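Local coordinates for colicin B (Escherichia coli, PDB 1RH1), which kills Escherichia coli and closely related bacteria by forming channels that depolarise the cytoplasmic membrane and dissipate cellular energy, at residues Leu322-Thr325 against Ser326-Ile330; Asp75-Leu78 against Glu79-Asp82. All coordinates share one frame; numbering follows the deposited sequence.

Contact 1: Leu322-Thr325 against Ser326-Ile330; sequences LTKT and SEVII
Thr-325 and Ile-329 sit one turn apart on an alpha-helix, their side chains side by side and pointing the same way. The helix is the long one of residues 291-340, in the part that belongs to the colicin pore-forming domain. CG2 of Thr-325 meets CG1 of Ile-329 at 4.0 Å. The Ile-329 chain starts beside its own backbone N (chi1 -65°), and this lays CG1 over the Thr-325 carbonyl oxygen. That oxygen accepts the Ile-329 N-H at 2.8 Å, almost in line with the C=O. OG1 of Thr-325 turns back instead and bonds to the carbonyl of Val-321, with a weak bond to Ser-462. Thr-325 packs on Ile-355 of helix 342-357 and on Ser-465 and Leu-466 of helix 457-472.

Lys-324 lies on another side of the helix. Its chain leaves anti to the backbone N (chi1 -171°) and bends at chi2 and chi4. Its CD passes obliquely over the carboxylate of Glu-327, 3.5 Å from OE1. The Lys-324 carbonyl O takes the Val-328 N-H at 3.0 Å. Ser-326 and Glu-327 continue the i to i+4 ladder through the carbonyls of Leu-322 and Thr-323. Lys-324 NZ stays 4.1 Å from Glu-327 OE1, too far for a salt bridge, and comes within 3.7 Å of the methyl CG2 of Val-328.

Contact 2: Asp75-Leu78 against Glu79-Asp82; sequences DKEL and EEGD
Backbone bonds from Gly-81 and Asp-82 to Leu-78 and Glu-77 fold residues 77-82 into a compact loop, with a type I beta turn from Leu-78 to Gly-81. The turn bond runs from Gly-81 N to Leu-78 O at 3.0 Å. Its donor stands well above the carbonyl plane. Asp-82 N reaches Glu-77 O at 3.1 Å. Glu-80 N adds a weak bond to the same oxygen. Gly-81 has a positive phi of 114°, a backbone shape that glycine adopts readily.

One water ties the two halves together. It accepts from Glu-77 N and donates to Asp-82 OD1 at 2.9 Å. Asp-82 CG is anti to its backbone N (chi1 -168°), which carries the carboxylate toward this water. OD1 also takes the N-H of Leu-59.

Apolar contact is thin. CB of Glu-77 lies 4.0 Å from CB of Glu-80 and equally far from CB of Asp-82. The Glu-77 and Glu-80 side chains cross at about a right angle. Separately, the methyl CD1 of Leu-78 rests near a backbone oxygen, 3.7 Å from O of Asp-82.

Two of the acids in the contact, Glu-79 and Glu-77, also reach side chains beyond it. Glu-79 folds back at chi2 (-69°), and its OE2 forms a salt bridge with Lys-137. Glu-77 OE1 bonds to Tyr-52 OH.

Residues 75-82 lie in the loop between strand 70-73 and strand 87-90. Asp-75 is pinned to Gly-85 through both backbone and side chain, and Gly-81 bonds to the backbone of Gly-48 and Gly-50.

The two contacts lie on opposite sides of the chain's centre, with their own centres about 71 Å apart. Contact 2 comes first along the chain, in the N-terminal part, and contact 1 in the pore-forming domain. Both are local. Four of the eight touching residues are buried in contact 1 and two in contact 2, which lies farther from the chain's centre (about 44 Å against 28 Å, centre to centre). Contact 1 stays within one helix. It has a regular backbone ladder and a largely buried face of mixed character against neighbouring helices. Contact 2 has no regular secondary structure and lies between strands. It is rich in acids and relies on turn bonds, a bridging water and polar partners in other loops.

Contact 1: Leu322-Thr325 against Ser326-Ile330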
loop_
_atom_site.group_PDB
_atom_site.type_symbol
_atom_site.label_atom_id
_atom_site.label_comp_id
_atom_site.label_asym_id
_atom_site.label_seq_id
_atom_site.Cartn_x
_atom_site.Cartn_y
_atom_site.Cartn_z
ATOM N N LEU A 322 12.403 -17.689 -0.448
ATOM C CA LEU A 322 11.821 -18.574 0.530
ATOM C C LEU A 322 11.029 -19.658 -0.203
ATOM O O LEU A 322 11.142 -20.813 0.224
ATOM C CB LEU A 322 10.925 -17.764 1.494
ATOM C CG LEU A 322 11.566 -16.831 2.534
ATOM C CD1 LEU A 322 10.496 -15.901 3.056
ATOM C CD2 LEU A 322 12.180 -17.607 3.684
ATOM N N THR A 323 10.303 -19.374 -1.317
ATOM C CA THR A 323 9.572 -20.454 -1.976
ATOM C C THR A 323 10.521 -21.403 -2.669
ATOM O O THR A 323 10.317 -22.605 -2.535
ATOM C CB THR A 323 8.567 -20.006 -3.043
ATOM O OG1 THR A 323 9.301 -19.436 -4.112
ATOM C CG2 THR A 323 7.538 -19.059 -2.464
ATOM N N LYS A 324 11.558 -20.936 -3.371
ATOM C CA LYS A 324 12.539 -21.858 -3.903
ATOM C C LYS A 324 13.206 -22.644 -2.766
ATOM O O LYS A 324 13.390 -23.848 -2.936
ATOM C CB LYS A 324 13.599 -21.102 -4.703
ATOM C CG LYS A 324 14.592 -21.955 -5.511
ATOM C CD LYS A 324 13.841 -22.818 -6.521
ATOM C CE LYS A 324 14.685 -23.412 -7.651
ATOM N NZ LYS A 324 15.644 -24.404 -7.212
ATOM N N THR A 325 13.522 -22.077 -1.586
ATOM C CA THR A 325 14.177 -22.844 -0.531
ATOM C C THR A 325 13.313 -24.000 -0.069
ATOM O O THR A 325 13.764 -25.137 -0.012
ATOM C CB THR A 325 14.509 -21.935 0.661
ATOM O OG1 THR A 325 15.453 -21.009 0.169
ATOM C CG2 THR A 325 15.145 -22.643 1.830
ATOM N N SER A 326 12.040 -23.687 0.167
ATOM C CA SER A 326 11.015 -24.636 0.563
ATOM C C SER A 326 11.016 -25.843 -0.370
ATOM O O SER A 326 11.124 -26.983 0.065
ATOM C CB SER A 326 9.688 -23.939 0.506
ATOM O OG SER A 326 8.671 -24.760 1.027
ATOM N N GLU A 327 11.004 -25.582 -1.673
ATOM C CA GLU A 327 10.986 -26.603 -2.700
ATOM C C GLU A 327 12.249 -27.444 -2.645
ATOM O O GLU A 327 12.157 -28.668 -2.689
ATOM C CB GLU A 327 10.818 -25.854 -3.990
ATOM C CG GLU A 327 10.654 -26.563 -5.317
ATOM C CD GLU A 327 10.677 -25.550 -6.474
ATOM O OE1 GLU A 327 11.657 -25.522 -7.232
ATOM O OE2 GLU A 327 9.722 -24.772 -6.607
ATOM N N VAL A 328 13.425 -26.837 -2.471
ATOM C CA VAL A 328 14.687 -27.568 -2.388
ATOM C C VAL A 328 14.763 -28.400 -1.120
ATOM O O VAL A 328 15.242 -29.529 -1.126
ATOM C CB VAL A 328 15.850 -26.567 -2.440
ATOM C CG1 VAL A 328 17.174 -27.267 -2.246
ATOM C CG2 VAL A 328 15.847 -25.877 -3.791
ATOM N N ILE A 329 14.282 -27.852 -0.007
ATOM C CA ILE A 329 14.249 -28.575 1.257
ATOM C C ILE A 329 13.295 -29.748 1.129
ATOM O O ILE A 329 13.490 -30.753 1.798
ATOM C CB ILE A 329 13.803 -27.610 2.393
ATOM C CG1 ILE A 329 14.853 -26.542 2.559
ATOM C CG2 ILE A 329 13.615 -28.332 3.713
ATOM C CD1 ILE A 329 16.300 -27.038 2.709
ATOM N N ILE A 330 12.269 -29.671 0.276
ATOM C CA ILE A 330 11.381 -30.800 0.122
ATOM C C ILE A 330 11.936 -31.852 -0.782
ATOM O O ILE A 330 11.689 -33.032 -0.518
ATOM C CB ILE A 330 10.044 -30.314 -0.378
ATOM C CG1 ILE A 330 9.372 -29.791 0.883
ATOM C CG2 ILE A 330 9.183 -31.389 -1.079
ATOM C CD1 ILE A 330 8.105 -28.981 0.574
#

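Contact 2: Asp75-Leu78 against Glu79-Asp82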
loop_
_atom_site.group_PDB
_atom_site.type_symbol
_atom_site.label_atom_id
_atom_site.label_comp_id
_atom_site.label_asym_id
_atom_site.label_seq_id
_atom_site.Cartn_x
_atom_site.Cartn_y
_atom_site.Cartn_z
ATOM N N ASP A 75 -16.846 32.397 3.807
ATOM C CA ASP A 75 -17.206 33.782 4.180
ATOM C C ASP A 75 -16.977 34.743 3.000
ATOM O O ASP A 75 -16.402 35.831 3.135
ATOM C CB ASP A 75 -16.380 34.286 5.396
ATOM C CG ASP A 75 -16.485 33.495 6.698
ATOM O OD1 ASP A 75 -15.474 33.372 7.394
ATOM O OD2 ASP A 75 -17.567 33.017 7.032
ATOM N N LYS A 76 -17.467 34.332 1.817
ATOM C CA LYS A 76 -17.278 35.099 0.595
ATOM C C LYS A 76 -17.500 36.577 0.759
ATOM O O LYS A 76 -16.693 37.363 0.283
ATOM C CB LYS A 76 -18.215 34.654 -0.538
ATOM C CG LYS A 76 -17.667 35.189 -1.874
ATOM C CD LYS A 76 -18.484 34.881 -3.129
ATOM C CE LYS A 76 -17.787 35.469 -4.372
ATOM N NZ LYS A 76 -18.611 35.418 -5.576
ATOM N N GLU A 77 -18.571 36.881 1.507
ATOM C CA GLU A 77 -19.062 38.231 1.762
ATOM C C GLU A 77 -19.322 38.605 3.222
ATOM O O GLU A 77 -20.233 39.374 3.520
ATOM C CB GLU A 77 -20.331 38.406 0.920
ATOM C CG GLU A 77 -19.931 38.729 -0.506
ATOM C CD GLU A 77 -21.037 38.815 -1.548
ATOM O OE1 GLU A 77 -22.150 39.244 -1.235
ATOM O OE2 GLU A 77 -20.768 38.465 -2.701
ATOM N N LEU A 78 -18.505 38.138 4.168
ATOM C CA LEU A 78 -18.744 38.423 5.573
ATOM C C LEU A 78 -18.675 39.912 5.927
ATOM O O LEU A 78 -19.571 40.458 6.593
ATOM C CB LEU A 78 -17.738 37.636 6.431
ATOM C CG LEU A 78 -17.901 37.761 7.954
ATOM C CD1 LEU A 78 -19.316 37.383 8.356
ATOM C CD2 LEU A 78 -16.909 36.887 8.658
ATOM N N GLU A 79 -17.594 40.540 5.446
ATOM C CA GLU A 79 -17.291 41.950 5.622
ATOM C C GLU A 79 -18.226 42.868 4.856
ATOM O O GLU A 79 -18.503 44.013 5.225
ATOM C CB GLU A 79 -15.842 42.204 5.190
ATOM C CG GLU A 79 -15.295 41.662 3.867
ATOM C CD GLU A 79 -15.100 40.142 3.713
ATOM O OE1 GLU A 79 -14.668 39.460 4.654
ATOM O OE2 GLU A 79 -15.368 39.625 2.629
ATOM N N GLU A 80 -18.732 42.307 3.759
ATOM C CA GLU A 80 -19.667 42.989 2.900
ATOM C C GLU A 80 -21.043 42.912 3.638
ATOM O O GLU A 80 -22.041 43.469 3.201
ATOM C CB GLU A 80 -19.458 42.258 1.479
ATOM C CG GLU A 80 -18.275 42.715 0.463
ATOM C CD GLU A 80 -16.905 41.986 0.139
ATOM O OE1 GLU A 80 -16.120 41.637 0.978
ATOM O OE2 GLU A 80 -16.498 41.813 -0.996
ATOM N N GLY A 81 -21.168 42.333 4.848
ATOM C CA GLY A 81 -22.411 42.292 5.621
ATOM C C GLY A 81 -23.095 40.929 5.876
ATOM O O GLY A 81 -23.903 40.784 6.795
ATOM N N ASP A 82 -22.812 39.874 5.099
ATOM C CA ASP A 82 -23.497 38.586 5.132
ATOM C C ASP A 82 -23.362 37.782 6.397
ATOM O O ASP A 82 -22.727 38.221 7.359
ATOM C CB ASP A 82 -22.980 37.819 3.916
ATOM C CG ASP A 82 -23.662 36.528 3.461
ATOM O OD1 ASP A 82 -22.922 35.583 3.188
ATOM O OD2 ASP A 82 -24.894 36.465 3.359
HETATM O O HOH W 1 -20.212 34.788 2.804
#